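Local atomic coordinates of BIS(5'-nucleosyl)-tetraphosphatase (Diadenosine tetraphosphatase), putative (Plasmodium falciparum, PDB entry 5CFJ), a protein that probably hydrolyses diadenosine tetraphosphate (Ap4A) asymmetrically and belongs to the Nudix hydrolases. Residues Lys120-Gly123 with Ser124-Asp128; Val62-Thr65 with Leu66-Thr69. All blocks are in the same frame, centred on the assembly; numbering follows the deposited sequence. Where two conformers were deposited one is given.

Contact 1: residues Lys120-Gly123 with Ser124-Asp128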
ATOM      1  N   LYS A 120      -7.973   3.456   6.008  1.00 13.92           N
ATOM      2  CA  LYS A 120      -7.495   3.510   7.380  0.55 13.12           C
ATOM      3  C   LYS A 120      -5.983   3.536   7.372  1.00 13.66           C
ATOM      4  O   LYS A 120      -5.364   2.792   6.616  1.00 13.58           O
ATOM      5  CB  LYS A 120      -7.968   2.298   8.191  0.55 13.84           C
ATOM      6  CG  LYS A 120      -9.437   2.293   8.555  0.55124.44           C
ATOM      7  CD  LYS A 120      -9.802   3.492   9.411  0.55 83.80           C
ATOM      8  CE  LYS A 120     -11.294   3.520   9.661  0.55 46.03           C
ATOM      9  NZ  LYS A 120     -12.025   3.247   8.397  0.55 27.58           N
ATOM     10  N   TRP A 121      -5.402   4.369   8.222  1.00 13.78           N
ATOM     11  CA  TRP A 121      -3.974   4.342   8.464  1.00 14.33           C
ATOM     12  C   TRP A 121      -3.764   3.331   9.578  1.00 15.00           C
ATOM     13  O   TRP A 121      -4.156   3.584  10.718  1.00 16.85           O
ATOM     14  CB  TRP A 121      -3.474   5.711   8.866  1.00 15.15           C
ATOM     15  CG  TRP A 121      -3.403   6.692   7.746  1.00 14.02           C
ATOM     16  CD1 TRP A 121      -4.342   7.627   7.395  1.00 15.45           C
ATOM     17  CD2 TRP A 121      -2.306   6.867   6.848  1.00 12.61           C
ATOM     18  NE1 TRP A 121      -3.898   8.361   6.322  1.00 15.13           N
ATOM     19  CE2 TRP A 121      -2.650   7.923   5.971  1.00 14.07           C
ATOM     20  CE3 TRP A 121      -1.062   6.239   6.706  1.00 12.75           C
ATOM     21  CZ2 TRP A 121      -1.790   8.365   4.964  1.00 13.78           C
ATOM     22  CZ3 TRP A 121      -0.213   6.678   5.704  1.00 13.46           C
ATOM     23  CH2 TRP A 121      -0.579   7.735   4.848  1.00 13.42           C
ATOM     24  N   ILE A 122      -3.185   2.177   9.263  1.00 14.20           N
ATOM     25  CA  ILE A 122      -3.057   1.100  10.246  1.00 14.75           C
ATOM     26  C   ILE A 122      -1.606   0.802  10.616  1.00 15.06           C
ATOM     27  O   ILE A 122      -0.684   0.931   9.808  1.00 15.11           O
ATOM     28  CB  ILE A 122      -3.738  -0.204   9.748  1.00 16.65           C
ATOM     29  CG1 ILE A 122      -3.026  -0.779   8.520  1.00 15.51           C
ATOM     30  CG2 ILE A 122      -5.227   0.044   9.482  1.00 18.68           C
ATOM     31  CD1 ILE A 122      -3.490  -2.178   8.157  1.00 17.57           C
ATOM     32  N   GLY A 123      -1.406   0.418  11.866  1.00 15.47           N
ATOM     33  CA  GLY A 123      -0.107  -0.049  12.292  1.00 16.24           C
ATOM     34  C   GLY A 123       0.061  -1.513  11.938  1.00 14.71           C
ATOM     35  O   GLY A 123      -0.923  -2.237  11.709  1.00 15.80           O
ATOM     36  N   SER A 124       1.308  -1.959  11.901  0.69 15.77           N
ATOM     37  CA  SER A 124       1.600  -3.354  11.614  0.69 16.46           C
ATOM     38  C   SER A 124       0.866  -4.299  12.575  0.69 15.54           C
ATOM     39  O   SER A 124       0.440  -5.382  12.179  0.69 16.28           O
ATOM     40  CB  SER A 124       3.106  -3.596  11.677  0.69 17.82           C
ATOM     41  OG  SER A 124       3.622  -3.276  12.958  0.69 17.23           O
ATOM     42  N   HIS A 125       0.700  -3.882  13.827  1.00 15.08           N
ATOM     43  CA  HIS A 125       0.036  -4.724  14.825  1.00 16.36           C
ATOM     44  C   HIS A 125      -1.449  -4.932  14.564  1.00 15.58           C
ATOM     45  O   HIS A 125      -2.076  -5.779  15.197  1.00 18.47           O
ATOM     46  CB  HIS A 125       0.219  -4.141  16.229  1.00 19.10           C
ATOM     47  CG  HIS A 125       1.610  -4.276  16.765  1.00 25.51           C
ATOM     48  ND1 HIS A 125       1.872  -4.544  18.091  1.00 29.51           N
ATOM     49  CD2 HIS A 125       2.816  -4.175  16.156  1.00 28.15           C
ATOM     50  CE1 HIS A 125       3.180  -4.610  18.274  1.00 30.58           C
ATOM     51  NE2 HIS A 125       3.775  -4.387  17.116  1.00 30.47           N
ATOM     52  N   GLU A 126      -2.013  -4.160  13.645  1.00 14.91           N
ATOM     53  CA  GLU A 126      -3.426  -4.258  13.321  1.00 15.41           C
ATOM     54  C   GLU A 126      -3.694  -5.223  12.176  1.00 14.70           C
ATOM     55  O   GLU A 126      -4.840  -5.373  11.745  1.00 15.80           O
ATOM     56  CB  GLU A 126      -3.975  -2.877  12.965  1.00 15.94           C
ATOM     57  CG  GLU A 126      -3.670  -1.818  13.997  1.00 16.96           C
ATOM     58  CD  GLU A 126      -4.484  -0.562  13.788  1.00 17.60           C
ATOM     59  OE1 GLU A 126      -5.707  -0.590  14.042  1.00 18.36           O
ATOM     60  OE2 GLU A 126      -3.901   0.453  13.364  1.00 18.37           O
ATOM     61  N   SER A 127      -2.644  -5.874  11.684  0.77 15.05           N
ATOM     62  CA  SER A 127      -2.776  -6.701  10.490  0.77 15.15           C
ATOM     63  C   SER A 127      -3.855  -7.782  10.641  0.77 15.67           C
ATOM     64  O   SER A 127      -4.688  -7.967   9.752  0.77 16.58           O
ATOM     65  CB  SER A 127      -1.432  -7.340  10.132  0.77 16.13           C
ATOM     66  OG  SER A 127      -0.492  -6.353   9.735  0.77 16.47           O
ATOM     67  N   ASP A 128      -3.864  -8.480  11.772  1.00 16.47           N
ATOM     68  CA  ASP A 128      -4.858  -9.532  11.989  1.00 17.56           C
ATOM     69  C   ASP A 128      -6.286  -8.976  12.069  1.00 17.42           C
ATOM     70  O   ASP A 128      -7.227  -9.563  11.536  1.00 18.47           O
ATOM     71  CB  ASP A 128      -4.531 -10.320  13.250  1.00 22.22           C
ATOM     72  CG  ASP A 128      -3.253 -11.112  13.111  1.00 29.31           C
ATOM     73  OD1 ASP A 128      -3.032 -11.680  12.020  1.00 31.01           O
ATOM     74  OD2 ASP A 128      -2.466 -11.150  14.078  1.00 33.13           O
TER
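E126 folds back along the chain onto I122 and G123. Its CB lies 3.4 Å from G123 O and also faces the CB of I122. From there CG, anti to the carbonyl carbon (chi1 -52°), runs past the G123 peptide and stays 3.6 Å from G123 O. CD comes 3.8 Å from G123 N. The chain is extended beyond CG, and this brings the carboxylate to the G123 N-H. E126 OE2 accepts from G123 N at 2.9 Å, in a nearly straight bond (165°). It is met on its anti side, 19° out of the carboxylate plane. E126 OE2 also rests 3.3 Å from I122 CA, and so touches the backbone next to the bonded peptide. In the other direction E126 N donates to G123 O at 2.9 Å, from above the carbonyl plane. This closes a type I beta turn, with S124 and H125 at its corners. The turn follows strand 116-122, which pairs antiparallel with strand 30-37 in the Nudix fold, and starts the loop toward helix 134-147. One step on, S124 O accepts from S127 N and, in the conformer given, from S127 OG. The side chain of S124 turns to helix 134-147, where OG in the conformer given bonds to E144, and S127 packs on A137 and L140 of that helix.

Contact 2: residues Val62-Thr65 with Leu66-Thr69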
ATOM      1  N   VAL A  62       2.931   4.845  -8.714  1.00 12.49           N
ATOM      2  CA  VAL A  62       2.634   6.253  -8.488  1.00 13.71           C
ATOM      3  C   VAL A  62       1.287   6.642  -9.093  1.00 12.75           C
ATOM      4  O   VAL A  62       0.460   7.290  -8.443  1.00 12.83           O
ATOM      5  CB  VAL A  62       3.754   7.143  -9.057  1.00 14.44           C
ATOM      6  CG1 VAL A  62       3.319   8.605  -9.101  1.00 15.73           C
ATOM      7  CG2 VAL A  62       5.028   6.973  -8.226  1.00 15.94           C
ATOM      8  N   ARG A  63       1.046   6.222 -10.332  1.00 12.82           N
ATOM      9  CA  ARG A  63      -0.225   6.543 -10.968  1.00 14.10           C
ATOM     10  C   ARG A  63      -1.414   5.925 -10.240  1.00 12.60           C
ATOM     11  O   ARG A  63      -2.409   6.597 -10.002  1.00 13.22           O
ATOM     12  CB  ARG A  63      -0.237   6.091 -12.419  1.00 14.73           C
ATOM     13  CG  ARG A  63      -1.566   6.409 -13.116  1.00 15.41           C
ATOM     14  CD  ARG A  63      -1.636   5.889 -14.556  1.00 15.34           C
ATOM     15  NE  ARG A  63      -1.130   4.522 -14.649  1.00 16.54           N
ATOM     16  CZ  ARG A  63      -1.791   3.445 -14.235  1.00 15.97           C
ATOM     17  NH1 ARG A  63      -3.004   3.562 -13.699  1.00 17.00           N
ATOM     18  NH2 ARG A  63      -1.225   2.251 -14.334  1.00 17.26           N
ATOM     19  N   GLU A  64      -1.314   4.646  -9.892  1.00 13.06           N
ATOM     20  CA  GLU A  64      -2.414   3.988  -9.197  1.00 13.78           C
ATOM     21  C   GLU A  64      -2.674   4.628  -7.837  1.00 13.10           C
ATOM     22  O   GLU A  64      -3.819   4.784  -7.426  1.00 13.57           O
ATOM     23  CB  GLU A  64      -2.134   2.493  -9.047  1.00 14.56           C
ATOM     24  CG  GLU A  64      -2.184   1.749 -10.369  1.00 16.81           C
ATOM     25  CD  GLU A  64      -3.598   1.532 -10.858  1.00 21.43           C
ATOM     26  OE1 GLU A  64      -4.511   1.517 -10.010  1.00 23.11           O
ATOM     27  OE2 GLU A  64      -3.791   1.361 -12.079  1.00 24.36           O
ATOM     28  N   THR A  65      -1.607   5.028  -7.155  1.00 13.02           N
ATOM     29  CA  THR A  65      -1.768   5.702  -5.875  1.00 13.22           C
ATOM     30  C   THR A  65      -2.502   7.028  -6.061  1.00 13.28           C
ATOM     31  O   THR A  65      -3.433   7.346  -5.313  1.00 12.82           O
ATOM     32  CB  THR A  65      -0.406   5.901  -5.210  1.00 13.13           C
ATOM     33  OG1 THR A  65       0.123   4.603  -4.914  1.00 14.25           O
ATOM     34  CG2 THR A  65      -0.521   6.703  -3.916  1.00 14.53           C
ATOM     35  N   LEU A  66      -2.121   7.781  -7.091  1.00 13.58           N
ATOM     36  CA  LEU A  66      -2.807   9.030  -7.390  1.00 13.62           C
ATOM     37  C   LEU A  66      -4.291   8.796  -7.719  1.00 13.47           C
ATOM     38  O   LEU A  66      -5.165   9.504  -7.226  1.00 13.79           O
ATOM     39  CB  LEU A  66      -2.103   9.744  -8.540  1.00 14.86           C
ATOM     40  CG  LEU A  66      -2.737  11.032  -9.055  1.00 16.35           C
ATOM     41  CD1 LEU A  66      -2.877  12.069  -7.949  1.00 17.09           C
ATOM     42  CD2 LEU A  66      -1.894  11.576 -10.190  1.00 18.45           C
ATOM     43  N   GLU A  67      -4.573   7.801  -8.551  1.00 13.87           N
ATOM     44  CA  GLU A  67      -5.946   7.485  -8.923  1.00 14.48           C
ATOM     45  C   GLU A  67      -6.783   7.083  -7.719  1.00 13.21           C
ATOM     46  O   GLU A  67      -7.951   7.457  -7.613  1.00 14.70           O
ATOM     47  CB  GLU A  67      -5.981   6.359  -9.954  1.00 15.05           C
ATOM     48  CG  GLU A  67      -5.456   6.772 -11.310  1.00 15.86           C
ATOM     49  CD  GLU A  67      -5.614   5.705 -12.371  1.00 19.30           C
ATOM     50  OE1 GLU A  67      -6.507   4.844 -12.228  1.00 25.14           O
ATOM     51  OE2 GLU A  67      -4.848   5.741 -13.359  1.00 17.90           O
ATOM     52  N   GLU A  68      -6.190   6.316  -6.811  1.00 12.88           N
ATOM     53  CA  GLU A  68      -6.957   5.697  -5.736  1.00 13.44           C
ATOM     54  C   GLU A  68      -7.030   6.532  -4.462  1.00 13.11           C
ATOM     55  O   GLU A  68      -7.868   6.262  -3.600  1.00 14.32           O
ATOM     56  CB  GLU A  68      -6.393   4.307  -5.431  1.00 13.61           C
ATOM     57  CG  GLU A  68      -6.628   3.358  -6.582  1.00 14.68           C
ATOM     58  CD  GLU A  68      -6.003   1.995  -6.402  1.00 17.75           C
ATOM     59  OE1 GLU A  68      -5.322   1.730  -5.387  1.00 17.73           O
ATOM     60  OE2 GLU A  68      -6.210   1.157  -7.299  1.00 22.26           O
ATOM     61  N   THR A  69      -6.172   7.541  -4.333  1.00 12.60           N
ATOM     62  CA  THR A  69      -6.131   8.340  -3.108  1.00 12.83           C
ATOM     63  C   THR A  69      -6.086   9.847  -3.345  1.00 12.88           C
ATOM     64  O   THR A  69      -6.207  10.624  -2.404  1.00 13.63           O
ATOM     65  CB  THR A  69      -4.894   8.006  -2.243  1.00 13.92           C
ATOM     66  OG1 THR A  69      -3.711   8.493  -2.887  1.00 12.88           O
ATOM     67  CG2 THR A  69      -4.759   6.524  -1.969  1.00 14.43           C
TER
HETATM   68  O   HOH W   1      -7.134   3.020 -10.176  1.00 28.34           O
HETATM   69  O   HOH W   2      -6.163   2.408 -13.500  1.00 31.66           O
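The R63 guanidinium meets two carboxylates through one nitrogen at its edge. NH1 donates to E67 OE2 at 2.9 Å, in the guanidinium plane, and to E64 OE2 at 2.8 Å, somewhat tilted from it. Both bonds are salt bridges, and both oxygens are met from above their carboxylate planes. The guanidinium and the E67 carboxylate are turned 50° apart. R63 and E67 lie side by side, one helical turn apart. The R63 chain bends at chi3 (45°), which swings NH1 toward the two glutamates. Its other nitrogens are held from outside: NE by E55 and NH2 by L50 O. Two waters bridge E67 OE1 to E64, one at OE1 and one at OE2. E64 OE1 also comes 3.2 Å from E68 OE2, a close pair of like groups whose planes are 75° apart. E68 OE1 takes the backbone N-H of K48. Further along the helix T65 O accepts T69 OG1 at 2.7 Å and T69 N at 2.9 Å, from opposite faces of its carbonyl plane. T69 OG1 also bonds to I71 N. On helix 57-69, R63, E64, E67 and E68 supply the R-E and E-E of the Nudix box, the family signature. In Nudix hydrolases such glutamates generally bind divalent cations, and the cluster of E64, E67 and E68 is consistent with that role here.

Contacts 1 and 2 lie on opposite sides of the chain's centre, with their own centres 21 Å apart. They do not touch; their nearest atoms are about 8 Å from each other. Strand 30-37 relates them. W121 and I122 of contact 1 pack on L33 and F34, while E68 and T69 of contact 2 reach L33 and L35. Contact 2 holds the Nudix-box glutamates and so probably marks the catalytic centre. Contact 1 is a turn after strand 116-122. In the same segment, the W121 side chain makes a cation-pi contact with R15 and comes about 4 Å from a bound sulfate, probably from the crystallisation liquor.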